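Local structure of polyisoprenyl-teichoic acid--peptidoglycan teichoic acid transferase TagV (Bacillus subtilis, 6UF3) at residues Ile172-Asp185 against Leu205-Ile219. The protein is a bacterial cell-envelope enzyme of the LytR-CpsA-Psr family, a mixed alpha/beta protein built around a central beta sheet flanked by helices. Sequence-based numbering, arbitrary orientation.
Sequences IDRMSSASNIAKID and LALQQIYSGFTSKKI
Ser176, in the last turn of helix 158-177, lies against Ser212 in the turn that follows helix 201-210, their CA atoms 4.7 Å apart. The axes of helices 172-177 and 205-210 approach to 9.1 Å at an angle of 80°, whereas helix 181-185 runs at 138° to 205-210. Tyr211 to Phe214 form a type II beta turn, with Gly213 at its positive-phi corner; Gly213 N donates an almost straight bond to Ser176 O (3.0 Å).

Gln208 turns its amide to the C-terminal end of helix 158-177. CG stands anti to the backbone N (chi1 -166°) and the chain bends at chi2, which carries NE2 to Met175 O at 2.8 Å, with that oxygen in the amide plane; a weak, bent bond from NE2 goes to Ala178 O. Ile184 crosses this side chain at about a right angle, CD1 lying 3.6 Å from Gln208 OE1, while the Ile184 and Leu205 side chains pass each other in opposite directions, CG2 of the one against CD2 of the other.

Asp173 takes Ser216 with both carboxylate oxygens: Ser216 N meets the syn lone pair of OD1 (2.6 Å), and Ser216 OG donates to OD2 (2.7 Å) on its syn side but somewhat out of the carboxylate plane. Between the Gln208 and Asp173 sites, Ser176 OG bonds back to Ile172 O from above the carbonyl plane and lies near the plane of the Phe214 ring, at its edge. Ile172 CD1 and Ile219 CD1 meet tip to tip at 3.8 Å, and both side chains also touch Met42 of strand 39-44.

Carbonyls of Met175 and Ser176 in the last turn of helix 158-177, and of Ala178 just beyond it, thus receive donors from Gln208 and Gly213, while the paired bonds to Ser216 fix the rotation of the Asp173 carboxylate and tie the 3-10 turn 216-218 to that helix.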
loop_
_atom_site.group_PDB
_atom_site.type_symbol
_atom_site.label_atom_id
_atom_site.label_comp_id
_atom_site.label_asym_id
_atom_site.label_seq_id
_atom_site.Cartn_x
_atom_site.Cartn_y
_atom_site.Cartn_z
ATOM N N ILE A 172 -3.980 -1.991 -10.555
ATOM C CA ILE A 172 -3.535 -3.282 -11.075
ATOM C C ILE A 172 -4.399 -3.711 -12.251
ATOM O O ILE A 172 -3.896 -4.215 -13.260
ATOM C CB ILE A 172 -3.547 -4.341 -9.952
ATOM C CG1 ILE A 172 -2.455 -4.034 -8.926
ATOM C CG2 ILE A 172 -3.374 -5.744 -10.533
ATOM C CD1 ILE A 172 -2.556 -4.828 -7.640
ATOM N N ASP A 173 -5.716 -3.536 -12.134
ATOM C CA ASP A 173 -6.612 -3.933 -13.216
ATOM C C ASP A 173 -6.366 -3.096 -14.457
ATOM O O ASP A 173 -6.372 -3.618 -15.582
ATOM C CB ASP A 173 -8.070 -3.817 -12.765
ATOM C CG ASP A 173 -8.457 -4.922 -11.805
ATOM O OD1 ASP A 173 -7.801 -5.973 -11.878
ATOM O OD2 ASP A 173 -9.387 -4.741 -10.990
ATOM N N ARG A 174 -6.137 -1.794 -14.272
ATOM C CA ARG A 174 -5.857 -0.936 -15.417
ATOM C C ARG A 174 -4.586 -1.378 -16.127
ATOM O O ARG A 174 -4.574 -1.542 -17.352
ATOM C CB ARG A 174 -5.745 0.519 -14.976
ATOM C CG ARG A 174 -5.218 1.391 -16.079
ATOM C CD ARG A 174 -6.323 1.656 -17.080
ATOM N NE ARG A 174 -7.374 2.439 -16.447
ATOM C CZ ARG A 174 -7.278 3.744 -16.223
ATOM N NH1 ARG A 174 -8.269 4.395 -15.631
ATOM N NH2 ARG A 174 -6.190 4.398 -16.602
ATOM N N MET A 175 -3.506 -1.587 -15.375
ATOM C CA MET A 175 -2.273 -2.025 -16.019
ATOM C C MET A 175 -2.432 -3.407 -16.645
ATOM O O MET A 175 -1.918 -3.649 -17.741
ATOM C CB MET A 175 -1.102 -1.997 -15.027
ATOM C CG MET A 175 -0.843 -3.308 -14.280
ATOM S SD MET A 175 0.787 -3.421 -13.497
ATOM C CE MET A 175 1.005 -5.194 -13.441
ATOM N N SER A 176 -3.173 -4.311 -16.002
ATOM C CA SER A 176 -3.284 -5.666 -16.527
ATOM C C SER A 176 -4.103 -5.707 -17.801
ATOM O O SER A 176 -3.872 -6.575 -18.646
ATOM C CB SER A 176 -3.907 -6.594 -15.485
ATOM O OG SER A 176 -3.066 -6.719 -14.354
ATOM N N SER A 177 -5.055 -4.794 -17.954
ATOM C CA SER A 177 -5.925 -4.831 -19.120
ATOM C C SER A 177 -5.377 -4.041 -20.301
ATOM O O SER A 177 -5.895 -4.188 -21.413
ATOM C CB SER A 177 -7.321 -4.319 -18.754
ATOM O OG SER A 177 -7.281 -2.969 -18.342
ATOM N N ALA A 178 -4.341 -3.228 -20.097
ATOM C CA ALA A 178 -3.735 -2.478 -21.187
ATOM C C ALA A 178 -3.014 -3.415 -22.154
ATOM O O ALA A 178 -2.604 -4.525 -21.803
ATOM C CB ALA A 178 -2.762 -1.433 -20.639
ATOM N N SER A 179 -2.858 -2.951 -23.390
ATOM C CA SER A 179 -2.303 -3.805 -24.435
ATOM C C SER A 179 -1.204 -3.139 -25.251
ATOM O O SER A 179 -0.198 -3.784 -25.549
ATOM C CB SER A 179 -3.428 -4.277 -25.370
ATOM O OG SER A 179 -4.380 -3.246 -25.582
ATOM N N ASN A 180 -1.375 -1.875 -25.630
ATOM C CA ASN A 180 -0.388 -1.175 -26.454
ATOM C C ASN A 180 0.885 -0.975 -25.643
ATOM O O ASN A 180 0.966 -0.078 -24.801
ATOM C CB ASN A 180 -0.951 0.154 -26.942
ATOM C CG ASN A 180 -0.108 0.779 -28.038
ATOM O OD1 ASN A 180 0.805 0.148 -28.573
ATOM N ND2 ASN A 180 -0.415 2.025 -28.380
ATOM N N ILE A 181 1.898 -1.805 -25.910
ATOM C CA ILE A 181 3.086 -1.827 -25.062
ATOM C C ILE A 181 3.871 -0.519 -25.168
ATOM O O ILE A 181 4.476 -0.075 -24.187
ATOM C CB ILE A 181 3.956 -3.053 -25.399
ATOM C CG1 ILE A 181 3.147 -4.345 -25.239
ATOM C CG2 ILE A 181 5.175 -3.117 -24.489
ATOM C CD1 ILE A 181 2.777 -5.014 -26.546
ATOM N N ALA A 182 3.863 0.131 -26.335
ATOM C CA ALA A 182 4.523 1.431 -26.453
ATOM C C ALA A 182 3.759 2.502 -25.678
ATOM O O ALA A 182 4.354 3.321 -24.955
ATOM C CB ALA A 182 4.659 1.816 -27.926
ATOM N N LYS A 183 2.433 2.509 -25.827
ATOM C CA LYS A 183 1.588 3.364 -25.002
ATOM C C LYS A 183 1.807 3.090 -23.523
ATOM O O LYS A 183 1.867 4.022 -22.713
ATOM C CB LYS A 183 0.122 3.151 -25.372
ATOM C CG LYS A 183 -0.871 3.828 -24.454
ATOM C CD LYS A 183 -2.286 3.596 -24.947
ATOM C CE LYS A 183 -2.450 4.073 -26.379
ATOM N NZ LYS A 183 -3.234 3.111 -27.211
ATOM N N ILE A 184 1.919 1.813 -23.148
ATOM C CA ILE A 184 2.182 1.479 -21.752
ATOM C C ILE A 184 3.519 2.055 -21.311
ATOM O O ILE A 184 3.646 2.570 -20.196
ATOM C CB ILE A 184 2.125 -0.046 -21.538
ATOM C CG1 ILE A 184 0.695 -0.563 -21.704
ATOM C CG2 ILE A 184 2.660 -0.422 -20.158
ATOM C CD1 ILE A 184 0.626 -1.987 -22.215
ATOM N N ASP A 185 4.535 1.979 -22.178
ATOM C CA ASP A 185 5.843 2.544 -21.854
ATOM C C ASP A 185 5.732 4.025 -21.520
ATOM O O ASP A 185 6.248 4.486 -20.493
ATOM C CB ASP A 185 6.816 2.325 -23.020
ATOM C CG ASP A 185 8.271 2.643 -22.657
ATOM O OD1 ASP A 185 8.518 3.484 -21.765
ATOM O OD2 ASP A 185 9.179 2.049 -23.280
ATOM N N LEU A 205 7.530 -2.515 -17.131
ATOM C CA LEU A 205 7.029 -3.008 -18.411
ATOM C C LEU A 205 7.042 -4.528 -18.455
ATOM O O LEU A 205 6.091 -5.155 -18.949
ATOM C CB LEU A 205 7.854 -2.423 -19.561
ATOM C CG LEU A 205 7.766 -0.903 -19.635
ATOM C CD1 LEU A 205 8.603 -0.365 -20.779
ATOM C CD2 LEU A 205 6.329 -0.455 -19.765
ATOM N N ALA A 206 8.101 -5.144 -17.916
ATOM C CA ALA A 206 8.148 -6.600 -17.863
ATOM C C ALA A 206 7.020 -7.152 -17.007
ATOM O O ALA A 206 6.397 -8.161 -17.365
ATOM C CB ALA A 206 9.502 -7.069 -17.331
ATOM N N LEU A 207 6.752 -6.510 -15.863
ATOM C CA LEU A 207 5.675 -6.962 -14.985
ATOM C C LEU A 207 4.316 -6.806 -15.649
ATOM O O LEU A 207 3.458 -7.690 -15.531
ATOM C CB LEU A 207 5.708 -6.185 -13.671
ATOM C CG LEU A 207 6.699 -6.734 -12.664
ATOM C CD1 LEU A 207 6.851 -5.730 -11.541
ATOM C CD2 LEU A 207 6.216 -8.074 -12.140
ATOM N N GLN A 208 4.094 -5.683 -16.340
ATOM C CA GLN A 208 2.844 -5.510 -17.071
ATOM C C GLN A 208 2.675 -6.607 -18.110
ATOM O O GLN A 208 1.572 -7.138 -18.292
ATOM C CB GLN A 208 2.799 -4.137 -17.743
ATOM C CG GLN A 208 1.418 -3.727 -18.248
ATOM C CD GLN A 208 1.018 -4.436 -19.536
ATOM O OE1 GLN A 208 1.874 -4.835 -20.327
ATOM N NE2 GLN A 208 -0.289 -4.604 -19.745
ATOM N N GLN A 209 3.757 -6.955 -18.806
ATOM C CA GLN A 209 3.644 -8.007 -19.808
ATOM C C GLN A 209 3.340 -9.354 -19.164
ATOM O O GLN A 209 2.540 -10.134 -19.691
ATOM C CB GLN A 209 4.918 -8.074 -20.652
ATOM C CG GLN A 209 4.779 -8.965 -21.872
ATOM C CD GLN A 209 4.997 -10.429 -21.539
ATOM O OE1 GLN A 209 5.732 -10.752 -20.605
ATOM N NE2 GLN A 209 4.363 -11.323 -22.306
ATOM N N ILE A 210 3.954 -9.642 -18.014
ATOM C CA ILE A 210 3.746 -10.939 -17.377
ATOM C C ILE A 210 2.313 -11.072 -16.884
ATOM O O ILE A 210 1.685 -12.129 -17.027
ATOM C CB ILE A 210 4.751 -11.124 -16.226
ATOM C CG1 ILE A 210 6.167 -11.315 -16.776
ATOM C CG2 ILE A 210 4.349 -12.309 -15.346
ATOM C CD1 ILE A 210 7.246 -11.099 -15.723
ATOM N N TYR A 211 1.777 -10.014 -16.283
ATOM C CA TYR A 211 0.436 -10.034 -15.722
ATOM C C TYR A 211 -0.604 -9.498 -16.701
ATOM O O TYR A 211 -1.699 -9.110 -16.288
ATOM C CB TYR A 211 0.427 -9.255 -14.404
ATOM C CG TYR A 211 1.133 -10.035 -13.314
ATOM C CD1 TYR A 211 0.453 -10.988 -12.575
ATOM C CD2 TYR A 211 2.489 -9.835 -13.045
ATOM C CE1 TYR A 211 1.092 -11.724 -11.584
ATOM C CE2 TYR A 211 3.140 -10.561 -12.046
ATOM C CZ TYR A 211 2.430 -11.501 -11.321
ATOM O OH TYR A 211 3.038 -12.248 -10.334
ATOM N N SER A 212 -0.269 -9.440 -17.987
ATOM C CA SER A 212 -1.261 -9.066 -18.981
ATOM C C SER A 212 -2.420 -10.051 -18.931
ATOM O O SER A 212 -2.218 -11.265 -19.000
ATOM C CB SER A 212 -0.640 -9.052 -20.377
ATOM O OG SER A 212 -1.619 -8.746 -21.351
ATOM N N GLY A 213 -3.633 -9.526 -18.780
ATOM C CA GLY A 213 -4.810 -10.362 -18.665
ATOM C C GLY A 213 -5.132 -10.794 -17.254
ATOM O O GLY A 213 -6.168 -11.429 -17.035
ATOM N N PHE A 214 -4.277 -10.475 -16.287
ATOM C CA PHE A 214 -4.571 -10.726 -14.892
ATOM C C PHE A 214 -5.732 -9.835 -14.448
ATOM O O PHE A 214 -6.162 -8.924 -15.162
ATOM C CB PHE A 214 -3.300 -10.478 -14.080
ATOM C CG PHE A 214 -3.382 -10.840 -12.620
ATOM C CD1 PHE A 214 -3.347 -12.154 -12.197
ATOM C CD2 PHE A 214 -3.415 -9.834 -11.666
ATOM C CE1 PHE A 214 -3.391 -12.460 -10.832
ATOM C CE2 PHE A 214 -3.454 -10.131 -10.311
ATOM C CZ PHE A 214 -3.433 -11.437 -9.897
ATOM N N THR A 215 -6.250 -10.104 -13.253
ATOM C CA THR A 215 -7.361 -9.323 -12.734
ATOM C C THR A 215 -7.290 -9.354 -11.215
ATOM O O THR A 215 -6.883 -10.364 -10.630
ATOM C CB THR A 215 -8.704 -9.859 -13.252
ATOM O OG1 THR A 215 -9.751 -8.931 -12.947
ATOM C CG2 THR A 215 -9.025 -11.219 -12.638
ATOM N N SER A 216 -7.657 -8.232 -10.580
ATOM C CA SER A 216 -7.443 -8.106 -9.146
ATOM C C SER A 216 -8.283 -9.087 -8.341
ATOM O O SER A 216 -7.930 -9.371 -7.186
ATOM C CB SER A 216 -7.718 -6.667 -8.684
ATOM O OG SER A 216 -9.084 -6.323 -8.803
ATOM N N LYS A 217 -9.370 -9.617 -8.913
ATOM C CA LYS A 217 -10.120 -10.651 -8.206
ATOM C C LYS A 217 -9.237 -11.853 -7.888
ATOM O O LYS A 217 -9.464 -12.542 -6.888
ATOM C CB LYS A 217 -11.342 -11.085 -9.018
ATOM C CG LYS A 217 -12.189 -12.167 -8.337
ATOM C CD LYS A 217 -13.514 -12.383 -9.038
ATOM C CE LYS A 217 -14.208 -13.647 -8.530
ATOM N NZ LYS A 217 -13.996 -13.816 -7.058
ATOM N N LYS A 218 -8.211 -12.103 -8.704
ATOM C CA LYS A 218 -7.366 -13.272 -8.501
ATOM C C LYS A 218 -6.343 -13.091 -7.393
ATOM O O LYS A 218 -5.716 -14.078 -6.991
ATOM C CB LYS A 218 -6.651 -13.636 -9.801
ATOM C CG LYS A 218 -7.605 -14.240 -10.837
ATOM C CD LYS A 218 -6.932 -14.410 -12.178
ATOM C CE LYS A 218 -7.890 -15.023 -13.193
ATOM N NZ LYS A 218 -7.243 -15.063 -14.528
ATOM N N ILE A 219 -6.163 -11.869 -6.896
ATOM C CA ILE A 219 -5.207 -11.630 -5.820
ATOM C C ILE A 219 -5.703 -12.305 -4.551
ATOM O O ILE A 219 -6.887 -12.213 -4.201
ATOM C CB ILE A 219 -5.010 -10.125 -5.592
ATOM C CG1 ILE A 219 -4.473 -9.468 -6.857
ATOM C CG2 ILE A 219 -4.050 -9.895 -4.409
ATOM C CD1 ILE A 219 -4.529 -7.933 -6.837
#